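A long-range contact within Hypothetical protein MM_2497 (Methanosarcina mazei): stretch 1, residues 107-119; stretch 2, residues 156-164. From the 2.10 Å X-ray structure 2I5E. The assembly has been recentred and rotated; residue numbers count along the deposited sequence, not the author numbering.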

# COMPACT_ATOMS: atom_id res chain seq x y z
N LYS A 107 -1.72 15.07 -9.77
CA LYS A 107 -2.71 16.19 -9.71
C LYS A 107 -3.22 16.31 -8.31
O LYS A 107 -3.16 17.39 -7.77
CB LYS A 107 -3.89 16.00 -10.74
CG LYS A 107 -3.45 16.23 -12.22
CD LYS A 107 -4.36 15.62 -13.32
CE LYS A 107 -5.88 15.98 -13.25
NZ LYS A 107 -6.60 16.22 -14.68
N GLU A 108 -3.65 15.19 -7.68
CA GLU A 108 -4.21 15.27 -6.31
C GLU A 108 -3.20 15.62 -5.26
O GLU A 108 -3.49 16.40 -4.34
CB GLU A 108 -5.00 14.03 -5.85
CG GLU A 108 -5.98 13.51 -6.87
CD GLU A 108 -6.85 12.33 -6.36
OE1 GLU A 108 -7.81 11.97 -7.07
OE2 GLU A 108 -6.56 11.72 -5.31
N ILE A 109 -2.01 15.04 -5.36
CA ILE A 109 -0.97 15.40 -4.37
C ILE A 109 -0.66 16.90 -4.36
O ILE A 109 -0.61 17.56 -3.28
CB ILE A 109 0.28 14.59 -4.55
CG1 ILE A 109 0.02 13.14 -4.20
CG2 ILE A 109 1.46 15.10 -3.56
CD1 ILE A 109 1.01 12.13 -5.05
N SER A 110 -0.43 17.47 -5.52
CA SER A 110 -0.04 18.86 -5.55
C SER A 110 -1.24 19.84 -5.38
O SER A 110 -1.02 21.00 -5.38
CB SER A 110 0.70 19.16 -6.85
OG SER A 110 0.01 18.68 -8.00
N SER A 111 -2.47 19.33 -5.22
CA SER A 111 -3.71 20.13 -4.97
C SER A 111 -4.07 20.06 -3.52
O SER A 111 -5.15 20.48 -3.13
CB SER A 111 -4.89 19.58 -5.76
OG SER A 111 -4.50 19.57 -7.13
N THR A 112 -3.15 19.57 -2.68
CA THR A 112 -3.49 19.43 -1.30
C THR A 112 -3.92 20.76 -0.75
O THR A 112 -3.51 21.82 -1.26
CB THR A 112 -2.36 18.91 -0.45
OG1 THR A 112 -2.84 18.71 0.90
CG2 THR A 112 -1.16 19.85 -0.49
N GLU A 113 -4.72 20.73 0.30
CA GLU A 113 -5.19 21.95 0.85
C GLU A 113 -4.30 22.24 2.04
O GLU A 113 -4.31 23.37 2.51
CB GLU A 113 -6.69 21.89 1.15
CG GLU A 113 -7.51 22.44 -0.05
CD GLU A 113 -8.99 21.98 -0.07
OE1 GLU A 113 -9.48 21.38 0.93
OE2 GLU A 113 -9.67 22.26 -1.10
N LYS A 114 -3.48 21.25 2.44
CA LYS A 114 -2.48 21.46 3.53
C LYS A 114 -1.16 22.10 3.05
O LYS A 114 -0.91 22.18 1.85
CB LYS A 114 -2.12 20.17 4.31
CG LYS A 114 -3.33 19.43 4.94
CD LYS A 114 -4.02 20.35 5.94
CE LYS A 114 -5.43 19.89 6.29
NZ LYS A 114 -5.44 19.43 7.71
N ASP A 115 -0.32 22.47 4.00
CA ASP A 115 1.00 22.99 3.76
C ASP A 115 1.96 21.99 3.15
O ASP A 115 2.84 22.38 2.33
CB ASP A 115 1.58 23.45 5.06
CG ASP A 115 0.87 24.67 5.59
OD1 ASP A 115 0.21 25.41 4.82
OD2 ASP A 115 0.94 24.85 6.81
N VAL A 116 1.88 20.72 3.59
CA VAL A 116 2.67 19.63 2.95
C VAL A 116 1.83 18.43 2.62
O VAL A 116 0.81 18.18 3.26
CB VAL A 116 4.10 19.39 3.56
CG1 VAL A 116 4.48 20.37 4.72
CG2 VAL A 116 4.52 17.87 3.76
N CYS A 117 2.10 17.79 1.48
CA CYS A 117 1.44 16.50 1.29
C CYS A 117 2.50 15.44 1.22
O CYS A 117 3.54 15.57 0.54
CB CYS A 117 0.57 16.46 0.07
SG CYS A 117 -0.33 14.95 -0.16
N ILE A 118 2.23 14.38 1.98
CA ILE A 118 3.12 13.29 2.00
C ILE A 118 2.53 11.90 1.72
O ILE A 118 1.46 11.51 2.28
CB ILE A 118 4.00 13.39 3.19
CG1 ILE A 118 4.67 12.07 3.49
CG2 ILE A 118 3.28 14.01 4.36
CD1 ILE A 118 5.62 12.24 4.54
N VAL A 119 3.20 11.23 0.77
CA VAL A 119 2.97 9.85 0.35
C VAL A 119 3.98 8.83 0.95
O VAL A 119 5.20 8.88 0.65
CB VAL A 119 3.11 9.76 -1.20
CG1 VAL A 119 2.54 8.45 -1.74
CG2 VAL A 119 2.40 10.98 -1.79
N SER A 156 7.37 22.83 12.73
CA SER A 156 7.51 24.03 11.94
C SER A 156 6.17 24.76 11.66
O SER A 156 6.12 25.73 10.89
CB SER A 156 8.26 23.71 10.62
OG SER A 156 7.40 23.76 9.48
N GLY A 157 5.08 24.35 12.29
CA GLY A 157 3.88 25.19 12.27
C GLY A 157 2.93 24.77 11.18
O GLY A 157 1.72 25.10 11.22
N GLN A 158 3.46 23.96 10.28
CA GLN A 158 2.80 23.58 9.07
C GLN A 158 1.97 22.28 9.19
O GLN A 158 2.39 21.31 9.83
CB GLN A 158 3.87 23.45 8.03
CG GLN A 158 4.56 24.84 7.80
CD GLN A 158 5.27 24.79 6.53
OE1 GLN A 158 4.67 24.99 5.45
NE2 GLN A 158 6.54 24.41 6.61
N ASP A 159 0.78 22.30 8.63
CA ASP A 159 -0.07 21.12 8.66
C ASP A 159 0.25 20.19 7.42
O ASP A 159 0.94 20.61 6.45
CB ASP A 159 -1.56 21.56 8.84
CG ASP A 159 -2.08 22.42 7.68
OD1 ASP A 159 -1.36 22.56 6.65
OD2 ASP A 159 -3.26 22.93 7.78
N PHE A 160 -0.15 18.92 7.45
CA PHE A 160 0.27 17.99 6.41
C PHE A 160 -0.93 17.12 6.14
O PHE A 160 -1.71 16.88 7.06
CB PHE A 160 1.53 17.16 6.76
CG PHE A 160 1.41 16.34 8.04
CD1 PHE A 160 0.78 15.07 8.03
CD2 PHE A 160 1.94 16.82 9.26
CE1 PHE A 160 0.63 14.29 9.20
CE2 PHE A 160 1.79 16.05 10.42
CZ PHE A 160 1.14 14.76 10.36
N GLU A 161 -1.10 16.75 4.88
CA GLU A 161 -1.95 15.71 4.46
C GLU A 161 -1.11 14.45 4.19
O GLU A 161 -0.11 14.53 3.48
CB GLU A 161 -2.53 16.12 3.13
CG GLU A 161 -3.74 15.33 2.85
CD GLU A 161 -4.26 15.51 1.47
OE1 GLU A 161 -4.10 16.60 0.89
OE2 GLU A 161 -4.75 14.51 0.94
N ILE A 162 -1.56 13.29 4.70
CA ILE A 162 -1.09 11.93 4.31
C ILE A 162 -1.91 11.51 3.11
O ILE A 162 -3.12 11.31 3.24
CB ILE A 162 -1.31 10.86 5.42
CG1 ILE A 162 -0.64 11.28 6.75
CG2 ILE A 162 -0.79 9.45 4.95
CD1 ILE A 162 0.76 11.59 6.59
N TYR A 163 -1.26 11.34 1.97
CA TYR A 163 -1.93 10.91 0.79
C TYR A 163 -2.02 9.40 0.81
O TYR A 163 -0.99 8.77 0.76
CB TYR A 163 -1.09 11.30 -0.47
CG TYR A 163 -1.84 11.10 -1.77
CD1 TYR A 163 -2.95 11.86 -2.05
CD2 TYR A 163 -1.46 10.15 -2.69
CE1 TYR A 163 -3.69 11.67 -3.21
CE2 TYR A 163 -2.19 9.94 -3.90
CZ TYR A 163 -3.26 10.74 -4.13
OH TYR A 163 -3.99 10.58 -5.25
N ASP A 164 -3.21 8.81 0.83
CA ASP A 164 -3.39 7.40 1.10
C ASP A 164 -3.68 6.66 -0.19
O ASP A 164 -4.82 6.48 -0.55
CB ASP A 164 -4.56 7.20 2.09
CG ASP A 164 -4.92 5.74 2.27
OD1 ASP A 164 -4.01 4.87 2.22
OD2 ASP A 164 -6.12 5.43 2.40
O HOH W 1 5.28 23.91 3.25

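Two aspartates face each other where this parallel strand pair begins, their carboxylate oxygens, Asp-115 OD2 and Asp-159 OD1, only 3.2 Å apart. Neither can donate to the other, but each takes a backbone amide from across the gap: Asp-115 N donates to Asp-159 OD1 at 2.8 Å, and Asp-159 N to Asp-115 OD2 at 3.1 Å. Aspartate suits both positions because its short side chain lets the carboxylate reach a neighbouring backbone. The Lys-114 amine lies near as well, NZ to Asp-159 OD2 4.1 Å, too far for a salt bridge.

From here strands 116-119 and 160-162 run parallel, with the staggered hydrogen bonds of that geometry. Val-116 N donates to Asp-159 O (3.0 Å) and Val-116 O accepts from Glu-161 N (2.9 Å); Ile-118 repeats the pattern, its N donating to Glu-161 O (2.8 Å) and its O accepting from Tyr-163 N (2.7 Å).

Side chains alternate between the sheet's faces. Val-116, Ile-118, Phe-160 and Ile-162 share one; there the branched Ile-118 brings CG2 within 4.1 Å of Ile-162 CD1 and 4.3 Å of Phe-160 CB. Cys-117 and Glu-161 lie on the other. The extended Glu-161 side chain reaches the loop, where Thr-112 OG1 donates to Glu-161 OE1 in a very short 2.5 Å bond; the same hydroxyl oxygen accepts from Lys-114 N at 3.0 Å, so threonine serves as both donor and acceptor.

Tyr-163, the residue most covered by the opposing stretch, combines apolar and polar contacts. Ile-109 CG1 sits over one ring face, 3.6 Å from the Tyr-163 ring centroid, a CH-pi contact, while Cys-117 SG and Val-119 CG2 each approach Tyr-163 CB to 3.7 Å. At the ring's edge, Tyr-163 OH donates to Glu-108 OE2 at 2.8 Å, tying the helix to the residue just after strand 160-162.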